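Local coordinates for nucleoid-associated protein HP_0035 (Helicobacter pylori, PDB 3F42) that probably binds DNA as a homodimer and alters its conformation, with possible roles in nucleoid organisation, DNA protection and gene regulation, at residues A[16-19]-A[20-24]; A[61-64]-A[65-69]. All coordinates share one frame; numbering follows the deposited sequence. Where two conformers were deposited one is given.

Interaction 1. Residues A[16-19]-A[20-24]; sequences KKEF and SQLEE
Phe19 and Glu23, one helical turn apart, run alongside each other and point the same way. The ring is approached obliquely by the aliphatic part of the glutamate, with CG of Glu23 3.4 Å from CE2 of Phe19, and the carboxylate plane is turned 68° from that of the ring. A bend at the second torsion of Glu23 (chi2 -61°) brings its acid end round beside the outer part of the ring, where it forms a salt bridge with Arg85 of helix 63-93 through OE2 and a hydrogen bond with Asn26 through OE1. Glutamate suits this place because its CG methylene can pack against the ring while its carboxylate stays with polar partners.

Glu18 and Leu22 are likewise side by side and parallel in sense, but more loosely, with OE2 of Glu18 4.2 Å from CD1 of Leu22. On another flank Lys17, bent at its last torsion, crosses Gln21 at a slant; its NZ lies 3.6 Å from NE2 and 3.7 Å from OE1 of Gln21, a mere proximity of two flexible polar ends at the surface. Ser20 turns its hydroxyl back along the helix: with OG beside its own backbone N (chi1 -63°), it donates to O of Lys16 over 3.1 Å. The backbone N of Ser20 reaches the same oxygen from the opposite face of its carbonyl plane.

These i to i+4 pairs line helix 5-27 of a homodimeric YbaB/EbfC-family protein. Phe19 and Glu23 share one face, where ring stacking on Phe5 joins the second subunit and the salt bridge joins helix 63-93, while Ser20 gives one main-chain carbonyl a second donor.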
# COMPACT_ATOMS: atom_id res chain seq x y z
N LYS A 16 -4.44 -0.96 -0.80
CA LYS A 16 -4.45 -1.92 0.31
C LYS A 16 -5.89 -2.27 0.68
O LYS A 16 -6.16 -3.41 1.05
CB LYS A 16 -3.66 -1.38 1.51
CG LYS A 16 -3.62 -2.37 2.71
CD LYS A 16 -3.28 -1.66 4.03
CE LYS A 16 -3.59 -2.57 5.23
NZ LYS A 16 -3.28 -1.91 6.53
N LYS A 17 -6.80 -1.31 0.56
CA LYS A 17 -8.21 -1.60 0.82
C LYS A 17 -8.77 -2.61 -0.19
O LYS A 17 -9.40 -3.62 0.19
CB LYS A 17 -9.03 -0.31 0.82
CG LYS A 17 -10.54 -0.56 0.94
CD LYS A 17 -11.27 0.76 1.18
CE LYS A 17 -12.74 0.57 1.51
NZ LYS A 17 -13.50 0.04 0.34
N GLU A 18 -8.51 -2.35 -1.48
CA GLU A 18 -8.91 -3.24 -2.57
C GLU A 18 -8.29 -4.62 -2.37
O GLU A 18 -8.97 -5.66 -2.56
CB GLU A 18 -8.45 -2.68 -3.91
CG GLU A 18 -9.12 -3.38 -5.09
CD GLU A 18 -8.55 -2.99 -6.45
OE1 GLU A 18 -7.71 -2.06 -6.56
OE2 GLU A 18 -8.93 -3.67 -7.43
N PHE A 19 -7.00 -4.64 -2.05
CA PHE A 19 -6.29 -5.90 -1.87
C PHE A 19 -7.00 -6.75 -0.78
O PHE A 19 -7.23 -7.96 -0.95
CB PHE A 19 -4.83 -5.65 -1.49
CG PHE A 19 -4.01 -6.88 -1.42
CD1 PHE A 19 -3.31 -7.32 -2.54
CD2 PHE A 19 -3.99 -7.66 -0.27
CE1 PHE A 19 -2.58 -8.49 -2.50
CE2 PHE A 19 -3.26 -8.86 -0.22
CZ PHE A 19 -2.55 -9.28 -1.33
N SER A 20 -7.29 -6.14 0.36
CA SER A 20 -7.98 -6.86 1.45
C SER A 20 -9.35 -7.35 1.09
O SER A 20 -9.77 -8.45 1.49
CB SER A 20 -8.05 -5.98 2.71
OG SER A 20 -6.71 -5.73 3.10
N GLN A 21 -10.08 -6.55 0.33
CA GLN A 21 -11.40 -6.95 -0.14
C GLN A 21 -11.34 -8.16 -1.07
O GLN A 21 -12.16 -9.11 -0.95
CB GLN A 21 -12.07 -5.78 -0.84
CG GLN A 21 -12.51 -4.72 0.16
CD GLN A 21 -13.43 -3.69 -0.45
OE1 GLN A 21 -13.16 -3.17 -1.52
NE2 GLN A 21 -14.52 -3.39 0.25
N LEU A 22 -10.36 -8.15 -1.97
CA LEU A 22 -10.11 -9.28 -2.84
C LEU A 22 -9.66 -10.52 -2.10
O LEU A 22 -10.08 -11.63 -2.49
CB LEU A 22 -9.12 -8.94 -3.95
CG LEU A 22 -9.65 -7.93 -4.99
CD1 LEU A 22 -8.49 -7.50 -5.89
CD2 LEU A 22 -10.78 -8.53 -5.82
N GLU A 23 -8.81 -10.37 -1.09
CA GLU A 23 -8.34 -11.53 -0.35
C GLU A 23 -9.51 -12.20 0.40
O GLU A 23 -9.56 -13.44 0.50
CB GLU A 23 -7.22 -11.23 0.65
CG GLU A 23 -5.80 -11.16 0.12
CD GLU A 23 -5.29 -12.48 -0.52
OE1 GLU A 23 -6.01 -13.05 -1.39
OE2 GLU A 23 -4.16 -12.90 -0.19
N GLU A 24 -10.41 -11.39 0.95
CA GLU A 24 -11.60 -11.97 1.60
C GLU A 24 -12.45 -12.78 0.61
O GLU A 24 -12.90 -13.91 0.92
CB GLU A 24 -12.43 -10.92 2.38
CG GLU A 24 -13.16 -9.89 1.55
CD GLU A 24 -14.20 -9.10 2.34
OE1 GLU A 24 -13.91 -7.95 2.74
OE2 GLU A 24 -15.31 -9.64 2.57

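Interaction 2. Residues A[61-64]-A[65-69]; sequences EDKE and AMQIY
Asp62 caps the first turn of helix 63-93 by accepting a hydrogen bond from N of Ala65 at its OD1, over 3.1 Å. With CG anti to the backbone N of Asp62 (chi1 -173°), the carboxylate reaches forward to the amide of Ala65, which meets OD1 from above the carboxylate plane, 67° out of it. Aspartate suits an N-cap because its short side chain can accept from an amide of the first turn, before the regular i to i+4 bonds are established. The methyl of Ala65 packs against the same face of the carboxylate that the amide meets, its CB 3.5 Å from OD2 of Asp62.

Backbone bonds continue the turn: N of Met66 donates to O of Asp62, N of Gln67 to O of Lys63, and N of Ile68 to O of Glu64.

Apolar contact is made by CG of Lys63, which lies 3.6 Å from CE of Met66, a selenomethionine whose bent end crosses the lysine. Farther out along the same chain, CE of Lys63 passes 3.5 Å from OE1 of Gln67, a van der Waals contact of a methylene with an amide oxygen.

Water supplies further links. One molecule donates to O of Glu64 over 2.7 Å and accepts from NE2 of Gln67 over 3.2 Å, which gives that carbonyl a second donor besides the amide of Ile68. Another lies 2.7 Å from OE1 of Gln67 and receives a weak bond from NZ of Lys63.

The polar ends face the fourth subunit, where Lys63 forms a salt bridge with Asp57 and Gln67 OE1 accepts from N of Ile55, at the end of strand 50-55. Within the chain, Met66 leans on Leu59 in the loop between strand 50-55 and helix 63-93, and O of Tyr69 bonds Ser35, which ends strand 30-35.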
# COMPACT_ATOMS: atom_id res chain seq x y z
N GLU A 61 -5.21 -49.76 -0.18
CA GLU A 61 -4.57 -51.02 -0.61
C GLU A 61 -3.35 -50.85 -1.53
O GLU A 61 -2.68 -51.84 -1.87
CB GLU A 61 -5.59 -51.89 -1.35
CG GLU A 61 -6.84 -52.20 -0.54
CD GLU A 61 -6.54 -52.84 0.81
OE1 GLU A 61 -5.72 -53.78 0.87
OE2 GLU A 61 -7.13 -52.38 1.81
N ASP A 62 -3.10 -49.61 -1.98
CA ASP A 62 -2.01 -49.35 -2.90
C ASP A 62 -1.46 -47.96 -2.63
O ASP A 62 -1.80 -46.99 -3.31
CB ASP A 62 -2.53 -49.46 -4.35
CG ASP A 62 -1.45 -49.37 -5.39
OD1 ASP A 62 -0.26 -49.01 -5.14
OD2 ASP A 62 -1.80 -49.65 -6.56
N LYS A 63 -0.59 -47.88 -1.63
CA LYS A 63 -0.07 -46.60 -1.22
C LYS A 63 0.73 -45.93 -2.34
O LYS A 63 0.68 -44.71 -2.47
CB LYS A 63 0.77 -46.72 0.06
CG LYS A 63 1.09 -45.38 0.71
CD LYS A 63 2.06 -45.55 1.90
CE LYS A 63 3.48 -45.87 1.42
NZ LYS A 63 4.34 -46.18 2.61
N GLU A 64 1.43 -46.72 -3.16
CA GLU A 64 2.19 -46.14 -4.27
C GLU A 64 1.28 -45.32 -5.18
O GLU A 64 1.58 -44.14 -5.52
CB GLU A 64 2.89 -47.22 -5.11
CG GLU A 64 3.71 -46.58 -6.24
CD GLU A 64 4.55 -47.55 -7.02
OE1 GLU A 64 4.23 -48.76 -7.03
OE2 GLU A 64 5.53 -47.07 -7.65
N ALA A 65 0.16 -45.92 -5.56
CA ALA A 65 -0.81 -45.24 -6.44
C ALA A 65 -1.41 -44.06 -5.69
O ALA A 65 -1.61 -42.97 -6.25
CB ALA A 65 -1.94 -46.19 -6.86
N MSE A 66 -1.75 -44.30 -4.44
CA MSE A 66 -2.35 -43.22 -3.62
C MSE A 66 -1.49 -41.96 -3.59
O MSE A 66 -1.97 -40.85 -3.79
CB MSE A 66 -2.59 -43.69 -2.19
CG MSE A 66 -3.42 -42.67 -1.48
SE MSE A 66 -3.37 -43.08 0.43
CE MSE A 66 -1.49 -42.91 0.83
N GLN A 67 -0.20 -42.16 -3.36
CA GLN A 67 0.75 -41.02 -3.33
C GLN A 67 0.85 -40.29 -4.66
O GLN A 67 0.91 -39.05 -4.70
CB GLN A 67 2.10 -41.51 -2.86
CG GLN A 67 2.05 -41.88 -1.36
CD GLN A 67 3.35 -42.44 -0.79
OE1 GLN A 67 3.52 -42.48 0.42
NE2 GLN A 67 4.26 -42.88 -1.66
N ILE A 68 0.89 -41.04 -5.75
CA ILE A 68 0.96 -40.48 -7.09
C ILE A 68 -0.28 -39.64 -7.37
O ILE A 68 -0.17 -38.49 -7.84
CB ILE A 68 1.17 -41.57 -8.17
CG1 ILE A 68 2.56 -42.20 -7.99
CG2 ILE A 68 0.94 -40.96 -9.60
CD1 ILE A 68 2.85 -43.38 -8.90
N TYR A 69 -1.46 -40.22 -7.09
CA TYR A 69 -2.71 -39.50 -7.32
C TYR A 69 -2.87 -38.29 -6.38
O TYR A 69 -3.37 -37.27 -6.81
CB TYR A 69 -3.93 -40.42 -7.19
CG TYR A 69 -3.95 -41.50 -8.23
CD1 TYR A 69 -3.57 -41.22 -9.56
CD2 TYR A 69 -4.34 -42.81 -7.91
CE1 TYR A 69 -3.59 -42.21 -10.54
CE2 TYR A 69 -4.36 -43.80 -8.87
CZ TYR A 69 -3.99 -43.50 -10.19
OH TYR A 69 -4.00 -44.48 -11.17
O HOH W 1 5.86 -43.40 1.44
O HOH W 2 4.13 -43.43 -4.86

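Interactions 1 and 2 lie on opposite sides of the chain's centre, their own centres 39 Å apart and their nearest atoms about 25 Å apart, so neither touches the other. The first belongs to the middle and later turns of helix 5-27, the second to the start of helix 63-93, and the three-stranded antiparallel sheet lies between these helices in sequence. Helix 63-93 nevertheless connects them: its later residues Arg85 and Met92 meet 16-24. Each contact also faces other copies of the protein, the second and third subunits at interaction 1 and the fourth at interaction 2. A 1,2-ethanediol, probably from the crystallisation liquor, lies about 3 Å from the Asp62 side chain.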